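Local coordinates for kelch domain-containing protein (PDB 5C86) that probably oxidises alcohols as a copper-binding fungal enzyme akin to galactose oxidase and glyoxal oxidase, at residues 388-393 against 401-406; 79-84 against 477-482; 395-400 against 451-456; 230-235 against 430-435; 284-289 against 370-375. All blocks are in the same frame, centred on the assembly; numbering follows the deposited sequence.

Contact 1: residues 388-393 against 401-406; sequences QSLSDT and ITITMQ
S391 reaches back from the end of strand 387-390 to T402 on the antiparallel strand 400-405. Its CB lies alongside the opposing backbone, 3.8 Å from T402 O. The first torsion (chi1 58°) tucks OG between the backbone N and the carbonyl carbon, where OG accepts a nearly straight hydrogen bond from T402 N (2.8 Å, 166°). The same OG passes 3.6 Å from I401 CA. Since S391 N also donates to T402 O (2.9 Å), the hydroxyl stands in for the S391 carbonyl and carries the pairing one residue past the strand. At the other end T404 O accepts from both Q388 N, at 2.7 Å, and S389 N, at 3.1 Å, which makes a classic beta bulge, although Q388 and S389 are each modelled in two conformers. Between these ends L390 and I403 form a non-hydrogen-bonded pair, their side chains side by side and L390 CD2 resting 3.8 Å from I403 CG1. This apolar face packs on L463 of strand 459-466 in the C-terminal early-set domain, while strand 400-405 pairs along its far edge with strand 444-448, where T402 and T404 bond to the hydroxyls of T446 and S444.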
# COMPACT_ATOMS: atom_id res chain seq x y z
N GLN A 388 5.27 25.73 -5.48
CA GLN A 388 4.50 26.98 -5.43
C GLN A 388 3.15 26.88 -6.16
O GLN A 388 2.13 27.42 -5.73
CB GLN A 388 5.30 28.14 -6.05
CG GLN A 388 4.57 29.49 -5.92
CD GLN A 388 5.21 30.60 -6.73
OE1 GLN A 388 6.25 30.41 -7.35
NE2 GLN A 388 4.59 31.78 -6.71
N SER A 389 3.13 26.16 -7.28
CA SER A 389 1.84 25.96 -7.97
C SER A 389 1.81 24.66 -8.80
O SER A 389 2.85 24.15 -9.16
CB SER A 389 1.51 27.21 -8.82
OG SER A 389 2.38 27.36 -9.90
N LEU A 390 0.61 24.14 -9.05
CA LEU A 390 0.38 23.19 -10.16
C LEU A 390 -0.61 23.86 -11.09
O LEU A 390 -1.56 24.57 -10.66
CB LEU A 390 -0.23 21.91 -9.68
CG LEU A 390 0.55 21.09 -8.70
CD1 LEU A 390 -0.16 19.81 -8.39
CD2 LEU A 390 1.96 20.75 -9.23
N SER A 391 -0.44 23.60 -12.39
CA SER A 391 -1.37 24.12 -13.37
C SER A 391 -2.70 23.46 -13.36
O SER A 391 -3.67 24.00 -13.96
CB SER A 391 -0.80 23.99 -14.78
OG SER A 391 -0.52 22.64 -15.07
N ASP A 392 -2.81 22.27 -12.81
CA ASP A 392 -4.07 21.56 -12.76
C ASP A 392 -3.97 20.51 -11.71
O ASP A 392 -2.87 20.00 -11.45
CB ASP A 392 -4.39 20.84 -14.06
CG ASP A 392 -5.09 21.69 -15.04
OD1 ASP A 392 -6.21 22.22 -14.74
OD2 ASP A 392 -4.51 21.89 -16.12
N THR A 393 -5.07 20.21 -11.09
CA THR A 393 -5.13 19.15 -10.06
C THR A 393 -5.98 17.99 -10.41
O THR A 393 -6.10 17.05 -9.61
CB THR A 393 -5.61 19.63 -8.70
OG1 THR A 393 -6.93 20.16 -8.85
CG2 THR A 393 -4.67 20.58 -8.14
N ILE A 401 1.13 18.70 -16.79
CA ILE A 401 1.03 19.44 -15.56
C ILE A 401 2.29 20.31 -15.50
O ILE A 401 3.42 19.80 -15.59
CB ILE A 401 1.05 18.55 -14.34
CG1 ILE A 401 -0.16 17.64 -14.33
CG2 ILE A 401 0.96 19.37 -13.04
CD1 ILE A 401 -0.07 16.63 -13.17
N THR A 402 2.12 21.61 -15.34
CA THR A 402 3.22 22.48 -15.09
C THR A 402 3.34 22.70 -13.56
O THR A 402 2.35 23.11 -12.92
CB THR A 402 3.08 23.84 -15.82
OG1 THR A 402 3.05 23.58 -17.24
CG2 THR A 402 4.26 24.74 -15.54
N ILE A 403 4.53 22.47 -13.04
CA ILE A 403 4.87 22.51 -11.64
C ILE A 403 5.72 23.76 -11.48
O ILE A 403 6.77 23.81 -12.11
CB ILE A 403 5.64 21.28 -11.22
CG1 ILE A 403 4.88 20.00 -11.55
CG2 ILE A 403 6.02 21.39 -9.71
CD1 ILE A 403 5.73 18.83 -11.94
N THR A 404 5.33 24.69 -10.64
CA THR A 404 6.22 25.88 -10.44
C THR A 404 6.83 25.77 -9.04
O THR A 404 6.10 25.68 -8.07
CB THR A 404 5.39 27.14 -10.52
OG1 THR A 404 4.75 27.17 -11.82
CG2 THR A 404 6.26 28.35 -10.36
N MET A 405 8.14 25.74 -9.00
CA MET A 405 8.96 25.64 -7.79
C MET A 405 9.22 27.02 -7.26
O MET A 405 9.41 27.97 -8.03
CB MET A 405 10.25 24.91 -8.06
CG MET A 405 10.07 23.52 -8.71
SD MET A 405 8.98 22.44 -7.73
CE MET A 405 9.97 22.33 -6.24
N GLN A 406 9.34 27.10 -5.96
CA GLN A 406 9.66 28.36 -5.27
C GLN A 406 11.02 28.91 -5.65
O GLN A 406 11.14 30.15 -5.89
CB GLN A 406 9.54 28.13 -3.78
CG GLN A 406 9.81 29.41 -2.95
CD GLN A 406 9.69 29.03 -1.49
OE1 GLN A 406 8.61 28.88 -1.02
NE2 GLN A 406 10.78 28.67 -0.86
O HOH W 1 2.35 25.83 -12.27

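Contact 2: residues 79-84 against 477-482; sequences DADGRI and FFKVTL
D81 and K479 join a hairpin loop of the Kelch beta-propeller to strand 476-481 of the early-set domain. The lysine comes out of its strand as an outstretched arm: chi1 of 64° sets CG between the backbone N and the carbonyl carbon, and beyond CG the chain is fully extended toward the loop. The aspartate side chain meets it at a slant. NZ makes a salt bridge with D81 OD1 at 2.9 Å, approaching on the anti side of the carboxylate and only 18° out of its plane. On its way the lysine runs past the loop backbone, with its CD 3.9 Å from A80 O, and its stem touches Y460 and A394 within its own domain. A looser apolar contact lies nearby, where A80 CB stands 4.4 Å from L482 CD1; both residues also touch P458.

The loop that offers D81 is a type I beta turn from D79 to G82, linking strands 75-78 and 84-87 of one propeller blade. D79, behind D81, bonds to several donors of the loop, consistent with a role in holding its shape. Side-on to this carboxylate, the guanidinium of R83 makes a salt bridge, with NE 2.8 Å and NH2 3.0 Å from D79 OD2, so that one oxygen takes both donors in the guanidinium plane. The other oxygen, D79 OD1, closes an Asx turn by accepting from D81 N at 3.0 Å and also takes R83 N at 2.8 Å, the two amides arriving from opposite faces of the carboxylate plane.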
# COMPACT_ATOMS: atom_id res chain seq x y z
N ASP A 79 -10.42 4.61 -4.97
CA ASP A 79 -10.96 4.68 -6.30
C ASP A 79 -10.50 5.95 -7.05
O ASP A 79 -9.69 6.72 -6.56
CB ASP A 79 -12.53 4.56 -6.28
CG ASP A 79 -13.25 5.81 -5.90
OD1 ASP A 79 -12.69 6.88 -5.52
OD2 ASP A 79 -14.54 5.68 -5.88
N ALA A 80 -11.05 6.11 -8.27
CA ALA A 80 -10.63 7.24 -9.13
C ALA A 80 -10.81 8.61 -8.51
O ALA A 80 -10.08 9.57 -8.86
CB ALA A 80 -11.34 7.15 -10.43
N ASP A 81 -11.77 8.79 -7.58
CA ASP A 81 -11.98 10.03 -6.91
C ASP A 81 -11.44 10.16 -5.52
O ASP A 81 -11.74 11.07 -4.80
CB ASP A 81 -13.49 10.40 -6.96
CG ASP A 81 -13.99 10.54 -8.39
OD1 ASP A 81 -13.41 11.35 -9.18
OD2 ASP A 81 -14.88 9.77 -8.76
N GLY A 82 -10.55 9.24 -5.13
CA GLY A 82 -9.98 9.25 -3.81
C GLY A 82 -10.84 8.71 -2.69
O GLY A 82 -10.50 8.95 -1.55
N ARG A 83 -11.97 8.06 -3.06
CA ARG A 83 -12.76 7.44 -2.02
C ARG A 83 -12.08 6.16 -1.59
O ARG A 83 -11.51 5.47 -2.44
CB ARG A 83 -14.15 7.13 -2.59
CG ARG A 83 -14.87 8.40 -3.02
CD ARG A 83 -16.33 8.10 -3.32
NE ARG A 83 -16.44 7.01 -4.23
CZ ARG A 83 -17.52 6.24 -4.44
NH1 ARG A 83 -18.70 6.52 -3.84
NH2 ARG A 83 -17.46 5.27 -5.31
N ILE A 84 -12.10 5.91 -0.28
CA ILE A 84 -11.54 4.67 0.30
C ILE A 84 -12.63 3.62 0.38
O ILE A 84 -13.63 3.82 1.08
CB ILE A 84 -10.93 4.92 1.67
CG1 ILE A 84 -9.95 6.08 1.67
CG2 ILE A 84 -10.32 3.62 2.17
CD1 ILE A 84 -9.62 6.58 3.00
N PHE A 477 -1.06 17.32 -3.91
CA PHE A 477 -1.98 16.26 -4.36
C PHE A 477 -2.60 16.59 -5.68
O PHE A 477 -2.95 17.75 -5.97
CB PHE A 477 -3.09 16.04 -3.33
CG PHE A 477 -2.64 15.40 -2.09
CD1 PHE A 477 -2.63 14.04 -1.98
CD2 PHE A 477 -2.18 16.14 -0.98
CE1 PHE A 477 -2.21 13.43 -0.84
CE2 PHE A 477 -1.79 15.51 0.19
CZ PHE A 477 -1.80 14.12 0.27
N PHE A 478 -2.84 15.59 -6.50
CA PHE A 478 -3.59 15.75 -7.69
C PHE A 478 -4.23 14.41 -8.05
O PHE A 478 -3.81 13.39 -7.53
CB PHE A 478 -2.79 16.29 -8.91
CG PHE A 478 -1.82 15.29 -9.51
CD1 PHE A 478 -0.61 15.02 -8.86
CD2 PHE A 478 -2.12 14.61 -10.67
CE1 PHE A 478 0.29 14.12 -9.40
CE2 PHE A 478 -1.22 13.69 -11.20
CZ PHE A 478 -0.03 13.48 -10.59
N LYS A 479 -5.19 14.40 -8.99
CA LYS A 479 -5.79 13.14 -9.44
C LYS A 479 -5.72 12.91 -10.92
O LYS A 479 -5.80 13.87 -11.71
CB LYS A 479 -7.21 12.94 -8.89
CG LYS A 479 -8.24 13.90 -9.31
CD LYS A 479 -9.65 13.46 -8.80
CE LYS A 479 -10.72 14.38 -9.37
NZ LYS A 479 -12.08 13.91 -8.95
N VAL A 480 -5.60 11.65 -11.25
CA VAL A 480 -5.64 11.18 -12.59
C VAL A 480 -7.05 10.70 -12.81
O VAL A 480 -7.54 9.81 -12.07
CB VAL A 480 -4.62 10.06 -12.84
CG1 VAL A 480 -4.80 9.42 -14.16
CG2 VAL A 480 -3.20 10.56 -12.66
N THR A 481 -7.71 11.34 -13.81
CA THR A 481 -9.12 11.06 -14.07
C THR A 481 -9.27 10.21 -15.31
O THR A 481 -8.47 10.25 -16.19
CB THR A 481 -9.93 12.36 -14.33
OG1 THR A 481 -9.34 13.04 -15.45
CG2 THR A 481 -9.92 13.26 -13.17
N LEU A 482 -10.39 9.46 -15.34
CA LEU A 482 -10.75 8.69 -16.53
C LEU A 482 -11.39 9.59 -17.59
O LEU A 482 -11.84 10.65 -17.29
CB LEU A 482 -11.75 7.62 -16.16
CG LEU A 482 -11.07 6.49 -15.41
CD1 LEU A 482 -12.07 5.76 -14.53
CD2 LEU A 482 -10.34 5.53 -16.34

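Contact 3: residues 395-400 against 451-456; sequences VRAGAP and NDYGVA
Y453 holds CG anti to its carbonyl carbon (chi1 -76°), and chi2 of -77° turns the ring so that one face is presented to A397. The methyl CB of A397 sits over that face, 3.6 Å from the ring centroid and near the ring normal, slightly offset toward the rim so that its nearest ring atom is CZ at 3.4 Å. This is a CH-pi contact. Next to it A397 N donates an almost straight hydrogen bond to Y453 OH (3.1 Å, 170°). The phenol oxygen is used twice: it accepts here and donates to T481 O at the end of strand 476-481, which fixes the rotation of the hydroxyl. R396 CB lies 3.8 Å from the same OH.

A turn and a loop of the early-set domain meet here. Residues 396-399 form a type II beta turn joining strands 394-396 and 400-405, with A397 and G398 at its corners. Residues 451-456 belong to the loop between strands 444-448 and 459-466, where D452 OD1 accepts from G454 N at 2.8 Å in an Asx turn and D452 O accepts from the amides of both V455 and A456. On the far side of the A397 methyl from R396, the loop backbone closes in, with N451 O 3.4 Å from A397 CB. The N451 side chain comes in against the turn, its OD1 3.1 Å from G398 CA; a CB on G398 would run into N451 OD1 and, at these backbone angles, into the carbonyl O of A397, which calls for glycine.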
# COMPACT_ATOMS: atom_id res chain seq x y z
N VAL A 395 -6.28 15.62 -13.98
CA VAL A 395 -5.91 15.52 -15.37
C VAL A 395 -6.10 14.12 -15.84
O VAL A 395 -6.06 13.18 -15.07
CB VAL A 395 -4.52 15.98 -15.67
CG1 VAL A 395 -4.31 17.45 -15.21
CG2 VAL A 395 -3.52 15.12 -14.97
N ARG A 396 -6.28 13.96 -17.14
CA ARG A 396 -6.43 12.66 -17.72
C ARG A 396 -5.04 12.06 -17.95
O ARG A 396 -4.00 12.77 -17.93
CB ARG A 396 -7.11 12.79 -19.13
CG ARG A 396 -8.57 13.07 -18.97
CD ARG A 396 -9.28 13.48 -20.26
NE ARG A 396 -10.74 13.38 -20.02
CZ ARG A 396 -11.69 13.79 -20.85
NH1 ARG A 396 -12.96 13.64 -20.51
NH2 ARG A 396 -11.38 14.34 -22.02
N ALA A 397 -4.98 10.78 -18.30
CA ALA A 397 -3.74 10.15 -18.77
C ALA A 397 -3.21 10.88 -19.98
O ALA A 397 -3.97 11.34 -20.86
CB ALA A 397 -3.97 8.67 -19.07
N GLY A 398 -1.92 11.10 -19.96
CA GLY A 398 -1.26 11.82 -21.09
C GLY A 398 -1.11 13.34 -20.91
O GLY A 398 -0.38 13.98 -21.66
N ALA A 399 -1.83 13.90 -19.94
CA ALA A 399 -2.04 15.34 -19.88
C ALA A 399 -0.84 15.99 -19.24
O ALA A 399 -0.15 15.39 -18.40
CB ALA A 399 -3.29 15.64 -19.15
N PRO A 400 -0.58 17.21 -19.60
CA PRO A 400 0.50 17.92 -19.00
C PRO A 400 0.12 18.54 -17.67
O PRO A 400 -1.03 18.90 -17.45
CB PRO A 400 0.80 19.04 -20.04
CG PRO A 400 -0.57 19.37 -20.57
CD PRO A 400 -1.26 18.03 -20.64
N ASN A 451 0.48 8.01 -20.55
CA ASN A 451 -0.74 7.78 -21.29
C ASN A 451 -1.50 6.52 -21.01
O ASN A 451 -2.70 6.46 -21.31
CB ASN A 451 -0.36 7.82 -22.76
CG ASN A 451 -0.55 9.16 -23.34
OD1 ASN A 451 -1.66 9.71 -23.39
ND2 ASN A 451 0.58 9.72 -23.84
N ASP A 452 -0.90 5.53 -20.40
CA ASP A 452 -1.54 4.25 -20.22
C ASP A 452 -2.10 4.21 -18.79
O ASP A 452 -1.35 4.34 -17.79
CB ASP A 452 -0.48 3.15 -20.37
CG ASP A 452 -1.09 1.79 -20.62
OD1 ASP A 452 -2.03 1.41 -19.93
OD2 ASP A 452 -0.60 1.11 -21.58
N TYR A 453 -3.41 3.98 -18.70
CA TYR A 453 -4.06 3.87 -17.41
C TYR A 453 -3.65 2.64 -16.64
O TYR A 453 -3.97 2.61 -15.44
CB TYR A 453 -5.59 3.92 -17.51
CG TYR A 453 -6.13 5.30 -17.75
CD1 TYR A 453 -6.24 6.25 -16.78
CD2 TYR A 453 -6.58 5.67 -19.03
CE1 TYR A 453 -6.72 7.51 -17.02
CE2 TYR A 453 -7.10 6.93 -19.24
CZ TYR A 453 -7.19 7.83 -18.28
OH TYR A 453 -7.63 9.13 -18.49
N GLY A 454 -2.98 1.67 -17.26
CA GLY A 454 -2.42 0.55 -16.54
C GLY A 454 -1.20 0.89 -15.76
O GLY A 454 -0.83 0.18 -14.84
N VAL A 455 -0.57 2.01 -16.15
CA VAL A 455 0.56 2.61 -15.50
C VAL A 455 0.05 3.64 -14.48
O VAL A 455 0.20 3.45 -13.26
CB VAL A 455 1.53 3.25 -16.49
CG1 VAL A 455 2.62 4.06 -15.76
CG2 VAL A 455 2.14 2.16 -17.37
N ALA A 456 -0.67 4.67 -14.95
CA ALA A 456 -1.25 5.69 -14.13
C ALA A 456 -2.65 5.28 -13.81
O ALA A 456 -3.67 5.74 -14.38
CB ALA A 456 -1.23 6.99 -14.89

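Contact 4: residues 230-235 against 430-435; sequences DAVAGK and RRIPLD
D230 CB lies at the edge of the R431 guanidinium, near its plane and 4.3 Å from NH1. A water sits in that same plane and links the two charged groups, accepting from R431 NH1 at 3.0 Å and donating to D230 OD2 at 2.7 Å. The other carboxylate oxygen, D230 OD1, receives A233 N from well above the carboxylate plane at 3.1 Å, in an Asx motif within the loop. The proline ring of P433 crosses the D230 side chain at about a right angle and brings its CD to 3.4 Å from D230 OD1. The R430 guanidinium is met obliquely by A231 CB.

Beside these polar groups the backbones join directly, A231 N donating to R431 O at 2.8 Å (168°) nearly along the C=O axis. Apolar pairs add to it: A231 CB against CG1 of I432, and V232 CG2 against I432 CG2 at 3.7 Å, the valine and isoleucine side chains crossing roughly perpendicularly. The loop 230-235 connects strands 225-230 and 235-239 of a propeller blade, so the contact docks a blade hairpin on strand 431-438 of the early-set domain.

The arginines carry the join further. R431 NH1 also bonds to Y229 O and its NE to P287 O, while R430 bonds to S183 O and V455 O. The charged atoms of D230 and R431 do not touch (OD2 to NH1 4.7 Å) and are linked through the water, so their attraction is probably softened, and the carbonyls of Y229 and P287 may help stabilise the positive charge of R431.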
# COMPACT_ATOMS: atom_id res chain seq x y z
N ASP A 230 8.51 1.41 -10.03
CA ASP A 230 8.63 2.20 -11.25
C ASP A 230 7.59 1.65 -12.18
O ASP A 230 7.86 0.65 -12.91
CB ASP A 230 10.02 2.16 -11.84
CG ASP A 230 10.13 2.98 -13.13
OD1 ASP A 230 9.07 3.35 -13.72
OD2 ASP A 230 11.28 3.30 -13.51
N ALA A 231 6.40 2.23 -12.16
CA ALA A 231 5.31 1.69 -12.96
C ALA A 231 5.51 1.89 -14.46
O ALA A 231 5.02 1.07 -15.25
CB ALA A 231 4.04 2.29 -12.52
N VAL A 232 6.25 2.90 -14.83
CA VAL A 232 6.50 3.17 -16.25
C VAL A 232 7.34 2.01 -16.85
O VAL A 232 7.05 1.53 -17.96
CB VAL A 232 7.18 4.54 -16.39
CG1 VAL A 232 7.62 4.76 -17.84
CG2 VAL A 232 6.27 5.68 -15.95
N ALA A 233 8.26 1.50 -16.08
CA ALA A 233 9.15 0.40 -16.51
C ALA A 233 8.57 -0.95 -16.13
O ALA A 233 9.22 -1.98 -16.41
CB ALA A 233 10.53 0.59 -15.88
N GLY A 234 7.42 -0.96 -15.44
CA GLY A 234 6.84 -2.23 -15.10
C GLY A 234 7.58 -2.97 -13.99
O GLY A 234 7.57 -4.17 -13.98
N LYS A 235 8.18 -2.29 -13.05
CA LYS A 235 9.07 -2.89 -12.09
C LYS A 235 8.43 -3.05 -10.70
O LYS A 235 7.90 -2.06 -10.13
CB LYS A 235 10.31 -2.08 -11.90
CG LYS A 235 11.13 -1.83 -13.15
CD LYS A 235 11.96 -3.00 -13.48
CE LYS A 235 12.92 -2.69 -14.62
NZ LYS A 235 13.62 -3.94 -14.96
N ARG A 430 2.02 2.93 -5.86
CA ARG A 430 2.97 2.79 -6.95
C ARG A 430 3.61 4.10 -7.21
O ARG A 430 3.05 5.17 -6.96
CB ARG A 430 2.24 2.28 -8.21
CG ARG A 430 1.14 3.17 -8.74
CD ARG A 430 0.57 2.69 -10.07
NE ARG A 430 -0.03 1.36 -9.89
CZ ARG A 430 -0.16 0.42 -10.85
NH1 ARG A 430 0.14 0.68 -12.16
NH2 ARG A 430 -0.67 -0.75 -10.50
N ARG A 431 4.79 4.05 -7.77
CA ARG A 431 5.55 5.24 -8.13
C ARG A 431 5.78 5.31 -9.66
O ARG A 431 6.13 4.31 -10.28
CB ARG A 431 6.92 5.22 -7.52
CG ARG A 431 7.89 6.26 -8.03
CD ARG A 431 9.19 6.26 -7.21
NE ARG A 431 10.26 7.09 -7.82
CZ ARG A 431 11.01 6.72 -8.83
NH1 ARG A 431 10.90 5.51 -9.36
NH2 ARG A 431 11.94 7.53 -9.27
N ILE A 432 5.57 6.48 -10.19
CA ILE A 432 5.83 6.87 -11.57
C ILE A 432 6.88 7.98 -11.56
O ILE A 432 6.60 9.08 -11.12
CB ILE A 432 4.53 7.33 -12.21
CG1 ILE A 432 3.59 6.09 -12.33
CG2 ILE A 432 4.77 8.08 -13.56
CD1 ILE A 432 2.15 6.53 -12.61
N PRO A 433 8.07 7.73 -12.07
CA PRO A 433 9.02 8.85 -12.25
C PRO A 433 8.57 9.71 -13.38
O PRO A 433 7.88 9.24 -14.30
CB PRO A 433 10.33 8.17 -12.61
CG PRO A 433 9.93 6.90 -13.21
CD PRO A 433 8.60 6.49 -12.64
N LEU A 434 8.88 11.00 -13.30
CA LEU A 434 8.45 11.95 -14.34
C LEU A 434 9.60 12.86 -14.73
O LEU A 434 10.17 13.46 -13.89
CB LEU A 434 7.32 12.83 -13.85
CG LEU A 434 6.02 12.14 -13.38
CD1 LEU A 434 5.20 13.12 -12.60
CD2 LEU A 434 5.20 11.73 -14.56
N ASP A 435 9.86 12.97 -16.02
CA ASP A 435 10.90 13.91 -16.50
C ASP A 435 10.24 15.26 -16.77
O ASP A 435 9.23 15.28 -17.45
CB ASP A 435 11.40 13.41 -17.86
CG ASP A 435 12.14 12.07 -17.83
OD1 ASP A 435 12.84 11.83 -16.84
OD2 ASP A 435 12.10 11.34 -18.90
O HOH W 2 12.65 4.48 -11.52

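Contact 5: residues 284-289 against 370-375; sequences VVMPDG and PPYLFE
The hydroxyl of Y372, which donates to A344 O, is approached by carbons of the facing turn: P287 CD at 3.4 Å and M286 CG at 3.5 Å. No hydrogen bond joins the two segments; the contact rests on packing round the tyrosine ring. With CG between the backbone N and the carbonyl carbon (chi1 53°), the Y372 side chain heads for the 286-289 turn, and the P287 ring crosses it at about a right angle. M286 SD makes an oblique Met-aromatic contact, 5.0 Å from the ring centroid, and touches P370 CG at 3.7 Å. P370 CB lies over one face of the tyrosine ring, toward the rim. At the ring edge D288 OD2 comes within 3.3 Å of Y372 CD2, its carboxylate turned 68° from the ring plane.

Residues 286-289 form the type I turn between propeller strands 282-285 and 291-294. Residues 371-373 are a 3-10 segment in the connection from propeller strand 364-369 to the early-set domain, so the tyrosine packs this linker against the blade. P287 also meets F464 and M466 of that domain. D288 OD2 is salt-bridged to K290; its closeness to the ring edge is consistent with a weak attraction to the slightly positive ring hydrogens.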
# COMPACT_ATOMS: atom_id res chain seq x y z
N VAL A 284 7.52 0.24 1.75
CA VAL A 284 7.03 1.54 1.34
C VAL A 284 7.94 2.11 0.28
O VAL A 284 9.12 2.29 0.52
CB VAL A 284 6.89 2.50 2.54
CG1 VAL A 284 6.45 3.88 2.07
CG2 VAL A 284 5.88 1.95 3.56
N VAL A 285 7.37 2.47 -0.87
CA VAL A 285 8.13 3.19 -1.90
C VAL A 285 8.14 4.70 -1.63
O VAL A 285 7.13 5.26 -1.28
CB VAL A 285 7.71 2.88 -3.36
CG1 VAL A 285 6.35 3.34 -3.71
CG2 VAL A 285 8.71 3.46 -4.39
N MET A 286 9.31 5.29 -1.76
CA MET A 286 9.58 6.70 -1.55
C MET A 286 9.74 7.48 -2.86
O MET A 286 9.95 6.87 -3.92
CB MET A 286 10.83 6.77 -0.71
CG MET A 286 10.55 6.45 0.76
SD MET A 286 12.13 6.17 1.62
CE MET A 286 12.42 4.73 1.02
N PRO A 287 9.67 8.81 -2.79
CA PRO A 287 9.69 9.56 -4.05
C PRO A 287 10.91 9.37 -4.90
O PRO A 287 10.76 9.55 -6.14
CB PRO A 287 9.60 11.03 -3.61
CG PRO A 287 9.58 11.01 -2.16
CD PRO A 287 9.20 9.65 -1.68
N ASP A 288 12.06 9.08 -4.35
CA ASP A 288 13.25 8.82 -5.13
C ASP A 288 13.37 7.46 -5.67
O ASP A 288 14.37 7.14 -6.31
CB ASP A 288 14.49 9.06 -4.28
CG ASP A 288 14.56 8.27 -3.00
OD1 ASP A 288 13.67 7.47 -2.71
OD2 ASP A 288 15.58 8.46 -2.24
N GLY A 289 12.39 6.59 -5.43
CA GLY A 289 12.41 5.22 -5.97
C GLY A 289 13.01 4.19 -5.09
O GLY A 289 12.90 3.02 -5.37
N PRO A 370 13.50 9.71 6.20
CA PRO A 370 14.59 9.10 5.50
C PRO A 370 15.85 9.98 5.30
O PRO A 370 15.77 11.21 5.49
CB PRO A 370 13.96 8.71 4.10
CG PRO A 370 12.52 8.71 4.34
CD PRO A 370 12.29 9.81 5.35
N PRO A 371 16.98 9.41 4.86
CA PRO A 371 18.23 10.20 4.61
C PRO A 371 18.01 11.39 3.70
O PRO A 371 18.70 12.40 3.86
CB PRO A 371 19.16 9.20 3.98
CG PRO A 371 18.70 7.90 4.53
CD PRO A 371 17.21 7.97 4.63
N TYR A 372 17.06 11.35 2.73
CA TYR A 372 16.95 12.44 1.81
C TYR A 372 16.39 13.69 2.49
O TYR A 372 16.31 14.75 1.82
CB TYR A 372 16.07 12.06 0.57
CG TYR A 372 14.69 11.49 0.80
CD1 TYR A 372 13.80 11.94 1.76
CD2 TYR A 372 14.23 10.51 -0.05
CE1 TYR A 372 12.55 11.43 1.95
CE2 TYR A 372 12.94 9.96 0.14
CZ TYR A 372 12.11 10.40 1.14
OH TYR A 372 10.85 9.86 1.31
N LEU A 373 15.98 13.65 3.75
CA LEU A 373 15.55 14.87 4.46
C LEU A 373 16.69 15.47 5.25
O LEU A 373 16.42 16.48 5.91
CB LEU A 373 14.36 14.57 5.38
CG LEU A 373 13.08 14.05 4.67
CD1 LEU A 373 11.96 13.91 5.70
CD2 LEU A 373 12.64 14.98 3.57
N PHE A 374 17.88 14.95 5.12
CA PHE A 374 19.05 15.46 5.86
C PHE A 374 20.10 15.83 4.92
O PHE A 374 20.25 15.36 3.75
CB PHE A 374 19.55 14.41 6.86
CG PHE A 374 18.51 14.03 7.84
CD1 PHE A 374 18.25 14.84 8.97
CD2 PHE A 374 17.62 12.92 7.65
CE1 PHE A 374 17.21 14.57 9.81
CE2 PHE A 374 16.64 12.65 8.51
CZ PHE A 374 16.39 13.46 9.59
N GLU A 375 20.98 16.72 5.42
CA GLU A 375 22.14 17.10 4.72
C GLU A 375 23.19 15.97 4.67
O GLU A 375 22.91 14.89 5.17
CB GLU A 375 22.69 18.41 5.36
CG GLU A 375 21.85 19.66 5.23
CD GLU A 375 21.50 20.03 3.75
OE1 GLU A 375 22.22 19.57 2.80
OE2 GLU A 375 20.42 20.68 3.53

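Contacts 1 and 3 lie wholly within the early-set domain, whereas contacts 2 and 4 tie it to propeller hairpins and contact 5 holds the connection leading into it. Contacts 2, 3 and 4 form a chain with successive centres about 12 Å apart: strands 476-481 and 394-396 pair in parallel between 2 and 3, and R430 bonds to V455 between 3 and 4. R431 extends this to P287 in contact 5, about 16 Å on. Contacts 1 and 2 share the packing of I401 on F478. Along the sequence, contact 2 spans all the others and contact 5 closes before contacts 1 and 3 begin; through contacts 2 and 4, sequence-distant propeller hairpins meet the C-terminal domain.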